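Side-chain contacts in 4-hydroxybutyrate CoA-transferase (Porphyromonas gingivalis, PDB 3D3U), which probably transfers coenzyme A between acyl-CoA thioesters and carboxylates such as acetate or 4-hydroxybutyrate: residues V224-A227 and L228-H231; F341-G344 and A345-K349; T360-K363 and G364-S367; G400-L403 and R404-A407; A412-P416 and D417-A421. One frame throughout, in Å; residues are numbered along the deposited sequence.

Contact 1 (V224-A227 and L228-H231); sequences VLRA and LEGH
Leu228 packs back on Val224 and Leu225 where helix 219-226 runs out and the chain turns toward strand 235-237. Two overlapping type I turns, Arg226 to Glu229 and Leu228 to His231, make this helix exit. The inner side is apolar and buried. Leu228 and Val224 lie side by side and point the same way. CG1 of Val224 is anti to its own backbone N (chi1 -176°), which sets that methyl beside Leu228; Val224 CG1 and Leu228 CD1 are 3.3 Å apart. The CD1 methyl of Leu225 comes in at a slant, 4.1 Å from the same Leu228 CD1. The other methyl of Leu228, CD2, sits over the centre of one face of the His231 ring, 3.7 Å above its plane. Ile207 also touches Leu228, and Arg247 and Met248 of helix 243-251 cover Leu225.

Leu228 N donates to Leu225 O at 3.1 Å, an i to i+3 bond one step ahead of the first turn. That turn is closed by Glu229 N to Arg226 O at 3.4 Å, a weak bond. His231 N reaches Leu228 O at 2.9 Å and closes the second turn.

The outer side is polar and looser. Arg226 is exposed, and its side chain runs alongside that of Glu229. The two charged groups are not coplanar: guanidinium and carboxylate planes stand 47° apart. Lys251 is a long, weak second ion partner of Glu229. The salt bridge itself is nearly straight: Arg226 NH1 meets Glu229 OE1 at 3.0 Å, in the guanidinium plane.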
loop_
_atom_site.group_PDB
_atom_site.type_symbol
_atom_site.label_atom_id
_atom_site.label_comp_id
_atom_site.label_asym_id
_atom_site.label_seq_id
_atom_site.Cartn_x
_atom_site.Cartn_y
_atom_site.Cartn_z
ATOM N N VAL A 224 12.725 -0.711 -11.268
ATOM C CA VAL A 224 13.783 -0.974 -10.314
ATOM C C VAL A 224 14.022 -2.430 -10.322
ATOM O O VAL A 224 15.169 -2.860 -10.318
ATOM C CB VAL A 224 13.404 -0.756 -8.897
ATOM C CG1 VAL A 224 14.635 -0.976 -8.020
ATOM C CG2 VAL A 224 12.842 0.573 -8.702
ATOM N N LEU A 225 12.939 -3.204 -10.273
ATOM C CA LEU A 225 13.049 -4.634 -10.252
ATOM C C LEU A 225 13.632 -5.138 -11.569
ATOM O O LEU A 225 14.382 -6.074 -11.548
ATOM C CB LEU A 225 11.677 -5.202 -10.071
ATOM C CG LEU A 225 11.112 -5.707 -8.765
ATOM C CD1 LEU A 225 11.864 -5.010 -7.641
ATOM C CD2 LEU A 225 9.647 -5.324 -8.979
ATOM N N ARG A 226 13.326 -4.497 -12.713
ATOM C CA ARG A 226 14.038 -4.803 -13.972
ATOM C C ARG A 226 15.531 -4.628 -13.806
ATOM O O ARG A 226 16.287 -5.547 -14.122
ATOM C CB ARG A 226 13.532 -4.046 -15.186
ATOM C CG ARG A 226 12.319 -4.665 -15.932
ATOM C CD ARG A 226 12.341 -6.214 -16.163
ATOM N NE ARG A 226 11.003 -6.589 -16.639
ATOM C CZ ARG A 226 10.506 -7.823 -16.951
ATOM N NH1 ARG A 226 11.196 -8.967 -16.828
ATOM N NH2 ARG A 226 9.259 -7.885 -17.404
ATOM N N ALA A 227 15.990 -3.494 -13.254
ATOM C CA ALA A 227 17.449 -3.256 -13.003
ATOM C C ALA A 227 18.073 -4.300 -12.056
ATOM O O ALA A 227 19.284 -4.376 -11.905
ATOM C CB ALA A 227 17.670 -1.808 -12.457
ATOM N N LEU A 228 17.285 -5.103 -11.359
ATOM C CA LEU A 228 17.919 -5.925 -10.279
ATOM C C LEU A 228 18.036 -7.414 -10.697
ATOM O O LEU A 228 18.236 -8.303 -9.843
ATOM C CB LEU A 228 17.134 -5.756 -8.946
ATOM C CG LEU A 228 17.154 -4.358 -8.303
ATOM C CD1 LEU A 228 15.866 -4.010 -7.685
ATOM C CD2 LEU A 228 18.269 -4.121 -7.285
ATOM N N GLU A 229 17.840 -7.669 -11.992
ATOM C CA GLU A 229 17.850 -9.031 -12.458
ATOM C C GLU A 229 19.242 -9.708 -12.315
ATOM O O GLU A 229 19.310 -10.934 -12.241
ATOM C CB GLU A 229 17.211 -9.192 -13.875
ATOM C CG GLU A 229 15.794 -8.608 -14.024
ATOM C CD GLU A 229 15.013 -9.185 -15.188
ATOM O OE1 GLU A 229 13.756 -8.953 -15.294
ATOM O OE2 GLU A 229 15.640 -9.921 -15.962
ATOM N N GLY A 230 20.320 -8.921 -12.177
ATOM C CA GLY A 230 21.621 -9.438 -11.745
ATOM C C GLY A 230 21.927 -9.471 -10.249
ATOM O O GLY A 230 23.103 -9.625 -9.835
ATOM N N HIS A 231 20.900 -9.362 -9.415
ATOM C CA HIS A 231 21.065 -9.424 -7.958
ATOM C C HIS A 231 20.681 -10.782 -7.432
ATOM O O HIS A 231 20.048 -11.567 -8.125
ATOM C CB HIS A 231 20.318 -8.264 -7.253
ATOM C CG HIS A 231 20.987 -6.917 -7.441
ATOM N ND1 HIS A 231 21.691 -6.287 -6.440
ATOM C CD2 HIS A 231 21.137 -6.132 -8.549
ATOM C CE1 HIS A 231 22.241 -5.182 -6.919
ATOM N NE2 HIS A 231 21.921 -5.064 -8.191
#

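Contact 2 (F341-G344 and A345-K349); sequences FLRG and AKRSK
The guanidinium of Arg347 presents its edge to the backbone carbonyl of Arg343, with Arg343 O near its plane. The guanidinium of Arg343 is turned steeply to it, the two planes 73° apart, so the groups do not stack. The Phe341 ring takes no part in this pairing; it packs on Asn296 and on Ile301 of helix 298-303. All this happens at the C-terminal end of helix 338-345. Along the chain this helix comes between strands 307-311 and 352-356, two adjacent parallel strands that it connects in a beta-alpha-beta crossover.

The helix ends in a run of backbone bonds. Ala345 N donates to Phe341 O at 2.7 Å, the i to i+4 bond of an alpha helix. One step on, Lys346 N makes a weak bond to Arg343 O, 3.1 Å. Arg347 N then bonds Gly344 O at 3.2 Å. Bonds of the i to i+3 kind thus appear at the helix end.

The side chains of Arg343 and Arg347 run side by side. Their like charges come close, Arg343 NE to Arg347 NH1 3.8 Å, and both chains touch Pro298. Glu385 is a long, weak ion partner of Arg343. Lys346 sends its amine to a salt bridge with Asp387. The Arg347 chain, bent at chi2 (118°), brings its end back over the helix terminus, where Arg347 NH1 makes a weak bond to Arg343 O at 3.3 Å.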
loop_
_atom_site.group_PDB
_atom_site.type_symbol
_atom_site.label_atom_id
_atom_site.label_comp_id
_atom_site.label_asym_id
_atom_site.label_seq_id
_atom_site.Cartn_x
_atom_site.Cartn_y
_atom_site.Cartn_z
ATOM N N PHE A 341 8.277 4.429 6.007
ATOM C CA PHE A 341 9.434 3.735 5.488
ATOM C C PHE A 341 10.725 4.559 5.420
ATOM O O PHE A 341 11.784 4.020 5.623
ATOM C CB PHE A 341 9.089 3.125 4.153
ATOM C CG PHE A 341 8.478 1.814 4.271
ATOM C CD1 PHE A 341 9.237 0.720 4.638
ATOM C CD2 PHE A 341 7.149 1.629 4.032
ATOM C CE1 PHE A 341 8.703 -0.539 4.766
ATOM C CE2 PHE A 341 6.555 0.312 4.158
ATOM C CZ PHE A 341 7.333 -0.740 4.489
ATOM N N LEU A 342 10.656 5.868 5.179
ATOM C CA LEU A 342 11.851 6.722 5.382
ATOM C C LEU A 342 12.529 6.506 6.718
ATOM O O LEU A 342 13.752 6.255 6.757
ATOM C CB LEU A 342 11.523 8.221 5.282
ATOM C CG LEU A 342 12.035 9.034 4.089
ATOM C CD1 LEU A 342 11.410 8.480 2.719
ATOM C CD2 LEU A 342 11.784 10.581 4.282
ATOM N N ARG A 343 11.703 6.666 7.772
ATOM C CA ARG A 343 12.039 6.646 9.192
ATOM C C ARG A 343 12.579 5.242 9.596
ATOM O O ARG A 343 13.601 5.082 10.288
ATOM C CB ARG A 343 10.723 6.944 10.009
ATOM C CG ARG A 343 10.144 8.433 10.209
ATOM C CD ARG A 343 9.128 8.625 11.470
ATOM N NE ARG A 343 9.820 8.865 12.758
ATOM C CZ ARG A 343 10.656 9.922 12.971
ATOM N NH1 ARG A 343 11.318 10.136 14.137
ATOM N NH2 ARG A 343 10.853 10.790 11.960
ATOM N N GLY A 344 11.822 4.241 9.148
ATOM C CA GLY A 344 12.045 2.898 9.480
ATOM C C GLY A 344 13.219 2.422 8.713
ATOM O O GLY A 344 13.989 1.620 9.266
ATOM N N ALA A 345 13.424 2.884 7.467
ATOM C CA ALA A 345 14.719 2.571 6.760
ATOM C C ALA A 345 15.925 3.115 7.506
ATOM O O ALA A 345 17.020 2.514 7.431
ATOM C CB ALA A 345 14.772 3.035 5.331
ATOM N N LYS A 346 15.726 4.213 8.243
ATOM C CA LYS A 346 16.833 4.890 8.878
ATOM C C LYS A 346 17.187 4.264 10.171
ATOM O O LYS A 346 18.204 4.624 10.703
ATOM C CB LYS A 346 16.686 6.428 8.895
ATOM C CG LYS A 346 16.461 6.984 7.307
ATOM C CD LYS A 346 17.563 7.954 6.859
ATOM C CE LYS A 346 18.980 7.373 7.160
ATOM N NZ LYS A 346 19.938 8.441 7.626
ATOM N N ARG A 347 16.426 3.244 10.597
ATOM C CA ARG A 347 16.747 2.440 11.786
ATOM C C ARG A 347 17.358 1.050 11.520
ATOM O O ARG A 347 17.928 0.481 12.463
ATOM C CB ARG A 347 15.517 2.122 12.636
ATOM C CG ARG A 347 15.099 3.023 13.747
ATOM C CD ARG A 347 13.725 3.589 13.475
ATOM N NE ARG A 347 13.107 4.323 14.593
ATOM C CZ ARG A 347 12.411 5.451 14.430
ATOM N NH1 ARG A 347 12.298 5.961 13.179
ATOM N NH2 ARG A 347 11.846 6.048 15.479
ATOM N N SER A 348 17.197 0.435 10.321
ATOM C CA SER A 348 17.804 -0.924 10.174
ATOM C C SER A 348 19.232 -0.781 9.951
ATOM O O SER A 348 19.648 0.098 9.258
ATOM C CB SER A 348 17.200 -1.761 9.048
ATOM O OG SER A 348 17.958 -1.784 7.841
ATOM N N LYS A 349 19.998 -1.683 10.507
ATOM C CA LYS A 349 21.432 -1.624 10.259
ATOM C C LYS A 349 21.902 -1.856 8.780
ATOM O O LYS A 349 21.656 -2.899 8.158
ATOM C CB LYS A 349 22.252 -2.334 11.350
ATOM C CG LYS A 349 22.673 -3.776 11.062
ATOM C CD LYS A 349 23.526 -4.370 12.249
ATOM C CE LYS A 349 22.578 -4.697 13.385
ATOM N NZ LYS A 349 23.255 -4.942 14.682
#

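Contact 3 (T360-K363 and G364-S367); sequences TAKK and GTES
A small beta hairpin with a classic bulge is formed here: strand 360-361 pairs antiparallel with strand 366-367, and Thr365 and Glu366 both face Ala361. The hydrogen-bonded pair is Ala361 with Glu366. Ala361 N donates to Glu366 O, but the modelled distance, 2.5 Å, is too short to be given weight. Glu366 N returns a bond to Ala361 O at 3.1 Å. Thr360 and Ser367 form the neighbouring non-hydrogen-bonded pair, and both rest on Phe418 of helix 418-427.

Ala361 O also takes two weak bonds from the turn, from Gly364 N at 3.1 Å and from Thr365 N at 3.1 Å. Lys362, Lys363 and Gly364 all have positive phi, which curls the chain round this oxygen. Thr360 places OG1 between its backbone N and carbonyl carbon (chi1 51°), turned over the turn, and OG1 lies 3.4 Å from Gly364 CA. Beside the turn, Glu366 CG passes 4.0 Å from Lys362 CB. Their charged ends stay apart, with Lys362 NZ and Glu366 OE2 separated by 5.1 Å.

One carbonyl therefore accepts one ordinary and two weak backbone bonds. The turn is held mainly by the main chain, and the opposite charges, not in contact, probably add only a weak attraction.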
loop_
_atom_site.group_PDB
_atom_site.type_symbol
_atom_site.label_atom_id
_atom_site.label_comp_id
_atom_site.label_asym_id
_atom_site.label_seq_id
_atom_site.Cartn_x
_atom_site.Cartn_y
_atom_site.Cartn_z
ATOM N N THR A 360 11.289 15.807 -14.733
ATOM C CA THR A 360 10.218 16.796 -15.148
ATOM C C THR A 360 8.754 16.380 -15.148
ATOM O O THR A 360 8.432 15.284 -14.785
ATOM C CB THR A 360 10.480 17.353 -16.496
ATOM O OG1 THR A 360 10.720 16.294 -17.417
ATOM C CG2 THR A 360 11.764 18.125 -16.483
ATOM N N ALA A 361 7.883 17.297 -15.559
ATOM C CA ALA A 361 6.451 17.014 -15.706
ATOM C C ALA A 361 5.855 17.792 -16.883
ATOM O O ALA A 361 6.475 18.728 -17.379
ATOM C CB ALA A 361 5.727 17.352 -14.447
ATOM N N LYS A 362 4.654 17.390 -17.326
ATOM C CA LYS A 362 3.964 18.028 -18.466
ATOM C C LYS A 362 4.899 18.084 -19.695
ATOM O O LYS A 362 5.131 19.164 -20.220
ATOM C CB LYS A 362 3.481 19.445 -18.057
ATOM C CG LYS A 362 2.680 20.296 -19.170
ATOM C CD LYS A 362 2.818 21.920 -19.129
ATOM C CE LYS A 362 1.539 22.689 -19.540
ATOM N NZ LYS A 362 1.985 24.088 -19.896
ATOM N N LYS A 363 5.447 16.936 -20.131
ATOM C CA LYS A 363 6.507 16.906 -21.195
ATOM C C LYS A 363 7.739 17.868 -21.028
ATOM O O LYS A 363 8.210 18.486 -22.015
ATOM C CB LYS A 363 5.949 17.053 -22.634
ATOM C CG LYS A 363 7.042 16.829 -23.786
ATOM C CD LYS A 363 6.934 17.867 -24.949
ATOM C CE LYS A 363 7.554 17.343 -26.261
ATOM N NZ LYS A 363 6.785 17.970 -27.404
ATOM N N GLY A 364 8.285 17.963 -19.812
ATOM C CA GLY A 364 9.555 18.663 -19.620
ATOM C C GLY A 364 9.331 20.144 -19.489
ATOM O O GLY A 364 10.281 20.916 -19.556
ATOM N N THR A 365 8.077 20.568 -19.315
ATOM C CA THR A 365 7.823 21.986 -19.098
ATOM C C THR A 365 8.163 22.309 -17.655
ATOM O O THR A 365 8.539 23.430 -17.321
ATOM C CB THR A 365 6.349 22.378 -19.307
ATOM O OG1 THR A 365 5.535 21.232 -19.598
ATOM C CG2 THR A 365 6.185 23.452 -20.438
ATOM N N GLU A 366 8.006 21.324 -16.793
ATOM C CA GLU A 366 8.100 21.574 -15.370
ATOM C C GLU A 366 9.089 20.679 -14.646
ATOM O O GLU A 366 8.993 19.437 -14.735
ATOM C CB GLU A 366 6.708 21.431 -14.776
ATOM C CG GLU A 366 5.695 21.921 -15.806
ATOM C CD GLU A 366 5.328 23.412 -15.667
ATOM O OE1 GLU A 366 4.541 23.712 -14.705
ATOM O OE2 GLU A 366 5.764 24.268 -16.522
ATOM N N SER A 367 10.012 21.355 -13.943
ATOM C CA SER A 367 11.027 20.780 -13.037
ATOM C C SER A 367 10.436 20.247 -11.732
ATOM O O SER A 367 9.872 21.028 -10.971
ATOM C CB SER A 367 12.006 21.882 -12.659
ATOM O OG SER A 367 13.157 21.397 -11.992
#

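Contact 4 (G400-L403 and R404-A407); sequences GATL and RQRA
Thr402 meets Arg404, Gln405 and Arg406 at the N-terminal end of helix 403-413, after the loop that follows strand 394-397. Its three polar atoms are each met by a different residue. Thr402 N donates to the amide oxygen of Gln405, 2.9 Å to OE1 and tilted 29° from the amide plane. Gln405 CG lies beside its backbone N (chi1 -39°) and the chain then runs straight, bringing OE1 to Thr402 N. Thr402 O accepts from Arg406 N at 3.1 Å. Thr402 OG1 takes a weak bond from Arg404 NE at 3.0 Å, in the guanidinium plane. Arg404 CG lies between its own backbone N and carbonyl carbon (chi1 72°), which swings the chain back over the threonine.

The next carbonyl, Leu403 O, gets a weak bond from Ala407 N at 3.4 Å. With Arg406 N to Thr402 O it sets the i to i+4 pattern of the helix. Further on, Ala407 O accepts from Thr411 OG1.

The apolar part is small. The methyl of Ala401 lies against CG of the Arg406 chain, and Arg406 also touches Leu398 and Arg383.

Gln405, in the first turn, thus reaches back with its side-chain amide to the residue preceding the helix. The bonds to Gln405, Arg406 and Arg404 should together limit the freedom of Thr402 at this partly buried helix start.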
loop_
_atom_site.group_PDB
_atom_site.type_symbol
_atom_site.label_atom_id
_atom_site.label_comp_id
_atom_site.label_asym_id
_atom_site.label_seq_id
_atom_site.Cartn_x
_atom_site.Cartn_y
_atom_site.Cartn_z
ATOM N N GLY A 400 24.667 13.382 5.210
ATOM C CA GLY A 400 25.971 13.955 5.395
ATOM C C GLY A 400 26.314 15.068 4.414
ATOM O O GLY A 400 27.470 15.195 4.006
ATOM N N ALA A 401 25.343 15.887 4.015
ATOM C CA ALA A 401 25.651 16.972 3.059
ATOM C C ALA A 401 25.331 18.383 3.633
ATOM O O ALA A 401 24.306 18.522 4.328
ATOM C CB ALA A 401 24.917 16.693 1.703
ATOM N N THR A 402 26.171 19.410 3.378
ATOM C CA THR A 402 25.778 20.816 3.738
ATOM C C THR A 402 24.585 21.320 2.963
ATOM O O THR A 402 24.377 20.952 1.829
ATOM C CB THR A 402 26.850 21.866 3.460
ATOM O OG1 THR A 402 27.882 21.276 2.673
ATOM C CG2 THR A 402 27.530 22.428 4.754
ATOM N N LEU A 403 23.816 22.199 3.568
ATOM C CA LEU A 403 23.002 23.079 2.783
ATOM C C LEU A 403 23.524 23.299 1.340
ATOM O O LEU A 403 22.768 23.049 0.419
ATOM C CB LEU A 403 22.818 24.390 3.549
ATOM C CG LEU A 403 21.849 24.037 4.694
ATOM C CD1 LEU A 403 21.536 25.201 5.678
ATOM C CD2 LEU A 403 20.614 23.486 4.059
ATOM N N ARG A 404 24.793 23.693 1.136
ATOM C CA ARG A 404 25.338 23.913 -0.258
ATOM C C ARG A 404 25.574 22.691 -1.167
ATOM O O ARG A 404 25.370 22.788 -2.366
ATOM C CB ARG A 404 26.622 24.769 -0.312
ATOM C CG ARG A 404 27.932 24.102 0.193
ATOM C CD ARG A 404 28.223 24.346 1.711
ATOM N NE ARG A 404 29.492 23.785 2.232
ATOM C CZ ARG A 404 30.607 24.504 2.537
ATOM N NH1 ARG A 404 30.633 25.833 2.360
ATOM N NH2 ARG A 404 31.700 23.892 3.019
ATOM N N GLN A 405 26.048 21.575 -0.631
ATOM C CA GLN A 405 26.191 20.357 -1.451
ATOM C C GLN A 405 24.841 19.802 -1.930
ATOM O O GLN A 405 24.662 19.540 -3.144
ATOM C CB GLN A 405 26.962 19.264 -0.702
ATOM C CG GLN A 405 28.109 19.838 0.117
ATOM C CD GLN A 405 28.850 18.818 0.946
ATOM O OE1 GLN A 405 28.297 18.158 1.858
ATOM N NE2 GLN A 405 30.122 18.714 0.663
ATOM N N ARG A 406 23.906 19.612 -0.974
ATOM C CA ARG A 406 22.568 19.062 -1.215
ATOM C C ARG A 406 21.926 19.863 -2.388
ATOM O O ARG A 406 21.437 19.286 -3.377
ATOM C CB ARG A 406 21.740 19.136 0.071
ATOM C CG ARG A 406 22.334 18.393 1.276
ATOM C CD ARG A 406 21.789 18.844 2.702
ATOM N NE ARG A 406 20.517 18.236 3.091
ATOM C CZ ARG A 406 20.439 17.034 3.649
ATOM N NH1 ARG A 406 21.561 16.351 3.895
ATOM N NH2 ARG A 406 19.254 16.486 3.957
ATOM N N ALA A 407 22.006 21.196 -2.283
ATOM C CA ALA A 407 21.622 22.138 -3.319
ATOM C C ALA A 407 22.093 21.708 -4.731
ATOM O O ALA A 407 21.271 21.498 -5.701
ATOM C CB ALA A 407 22.212 23.497 -2.988
#

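Contact 5 (A412-P416 and D417-A421); sequences AIAHP and DFRPA
His415 and Arg419 reach across the short connection between two consecutive helices, 403-413 and 418-427.

Backbone bonds come first. His415 O receives Arg419 N at 3.1 Å and a weak bond from Phe418 N at 3.2 Å. This carbonyl accepts two N-H groups of the opening turn of the second helix, one of them weakly.

Side chain to side chain, there is one polar pair. His415 NE2 makes a weak bond to Asp417 OD1, 3.0 Å, with ring and carboxylate almost perpendicular (87°). His415 CG is anti to its backbone N (chi1 -178°), which carries the ring out to the aspartate.

Ring packing is the next kind. Pro416 CD lies over one face of the His415 ring. Thr360 of strand 360-361 touches both His415 and Phe418.

Charge to backbone is the last kind. The Arg419 chain is extended from CG to NE and runs beside Pro416, back to the end of the first helix. Ala412 O stands over the centre of one guanidinium face, 3.2 Å above it. Tyr393 makes a cation-pi contact with the same arginine. Ala414 O is gripped twice, by a weak bond from Arg419 NH1 at 3.2 Å and by a stronger one from Arg419 NE at 2.9 Å.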
loop_
_atom_site.group_PDB
_atom_site.type_symbol
_atom_site.label_atom_id
_atom_site.label_comp_id
_atom_site.label_asym_id
_atom_site.label_seq_id
_atom_site.Cartn_x
_atom_site.Cartn_y
_atom_site.Cartn_z
ATOM N N ALA A 412 22.689 18.822 -10.254
ATOM C CA ALA A 412 23.388 17.978 -11.158
ATOM C C ALA A 412 22.455 16.895 -11.681
ATOM O O ALA A 412 22.628 16.537 -12.800
ATOM C CB ALA A 412 24.757 17.403 -10.548
ATOM N N ILE A 413 21.481 16.385 -10.954
ATOM C CA ILE A 413 20.578 15.388 -11.583
ATOM C C ILE A 413 19.186 15.871 -12.115
ATOM O O ILE A 413 18.347 15.053 -12.618
ATOM C CB ILE A 413 20.301 14.265 -10.638
ATOM C CG1 ILE A 413 19.316 14.720 -9.610
ATOM C CG2 ILE A 413 21.609 13.777 -10.067
ATOM C CD1 ILE A 413 18.917 13.668 -8.782
ATOM N N ALA A 414 18.959 17.177 -11.972
ATOM C CA ALA A 414 17.876 17.869 -12.615
ATOM C C ALA A 414 17.938 17.815 -14.141
ATOM O O ALA A 414 18.989 17.584 -14.762
ATOM C CB ALA A 414 17.906 19.379 -12.174
ATOM N N HIS A 415 16.813 18.160 -14.758
ATOM C CA HIS A 415 16.830 18.211 -16.179
ATOM C C HIS A 415 17.755 19.325 -16.516
ATOM O O HIS A 415 17.807 20.349 -15.797
ATOM C CB HIS A 415 15.444 18.426 -16.764
ATOM C CG HIS A 415 15.438 18.447 -18.257
ATOM N ND1 HIS A 415 15.348 17.300 -19.023
ATOM C CD2 HIS A 415 15.609 19.476 -19.131
ATOM C CE1 HIS A 415 15.439 17.619 -20.297
ATOM N NE2 HIS A 415 15.629 18.930 -20.390
ATOM N N PRO A 416 18.491 19.107 -17.626
ATOM C CA PRO A 416 19.416 20.102 -18.196
ATOM C C PRO A 416 18.840 21.498 -18.480
ATOM O O PRO A 416 19.572 22.518 -18.360
ATOM C CB PRO A 416 19.883 19.414 -19.497
ATOM C CG PRO A 416 19.731 17.987 -19.267
ATOM C CD PRO A 416 18.503 17.867 -18.460
ATOM N N ASP A 417 17.576 21.596 -18.885
ATOM C CA ASP A 417 17.063 22.995 -19.182
ATOM C C ASP A 417 17.139 23.858 -17.935
ATOM O O ASP A 417 17.602 24.996 -17.928
ATOM C CB ASP A 417 15.603 23.002 -19.626
ATOM C CG ASP A 417 15.353 22.179 -20.867
ATOM O OD1 ASP A 417 16.311 21.656 -21.457
ATOM O OD2 ASP A 417 14.187 21.978 -21.281
ATOM N N PHE A 418 16.709 23.203 -16.868
ATOM C CA PHE A 418 16.519 23.757 -15.582
ATOM C C PHE A 418 17.748 23.988 -14.738
ATOM O O PHE A 418 17.729 24.907 -13.912
ATOM C CB PHE A 418 15.559 22.829 -14.926
ATOM C CG PHE A 418 14.244 22.953 -15.504
ATOM C CD1 PHE A 418 13.388 21.893 -15.566
ATOM C CD2 PHE A 418 13.883 24.165 -16.073
ATOM C CE1 PHE A 418 12.156 22.068 -16.123
ATOM C CE2 PHE A 418 12.675 24.350 -16.640
ATOM C CZ PHE A 418 11.803 23.349 -16.681
ATOM N N ARG A 419 18.803 23.188 -14.962
ATOM C CA ARG A 419 20.093 23.407 -14.302
ATOM C C ARG A 419 20.701 24.811 -14.276
ATOM O O ARG A 419 21.174 25.143 -13.229
ATOM C CB ARG A 419 21.140 22.497 -14.826
ATOM C CG ARG A 419 20.874 21.063 -14.652
ATOM C CD ARG A 419 22.039 20.184 -15.083
ATOM N NE ARG A 419 21.555 18.836 -15.446
ATOM C CZ ARG A 419 22.334 17.768 -15.718
ATOM N NH1 ARG A 419 21.756 16.635 -16.077
ATOM N NH2 ARG A 419 23.643 17.845 -15.686
ATOM N N PRO A 420 20.757 25.642 -15.349
ATOM C CA PRO A 420 21.204 27.029 -15.123
ATOM C C PRO A 420 20.162 27.891 -14.353
ATOM O O PRO A 420 20.596 28.783 -13.579
ATOM C CB PRO A 420 21.565 27.587 -16.534
ATOM C CG PRO A 420 20.900 26.678 -17.532
ATOM C CD PRO A 420 20.457 25.415 -16.791
ATOM N N ALA A 421 18.848 27.675 -14.520
ATOM C CA ALA A 421 17.967 28.452 -13.645
ATOM C C ALA A 421 18.367 28.023 -12.184
ATOM O O ALA A 421 18.777 28.855 -11.368
ATOM C CB ALA A 421 16.435 28.231 -13.980
#

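The five contacts follow one another along the chain without overlap. Contacts 1 and 2 close the C-terminal ends of helices 219-226 and 338-345, each ahead of a strand of the same nine-stranded mixed sheet; their centres are 22 Å apart. Contacts 4 and 5 lie at the two ends of helix 403-413, with centres 17 Å apart. Contact 3, a hairpin, touches contact 5: the Phe418 ring packs on Ser367, and Thr360 CG2 packs on His415 CB. Contacts 2 to 5 fall in the C-terminal family region. The group thus marks helix ends and turns around the sheet, with contacts 3 and 5 touching and contact 4 joined to contact 5 through the shared helix 403-413.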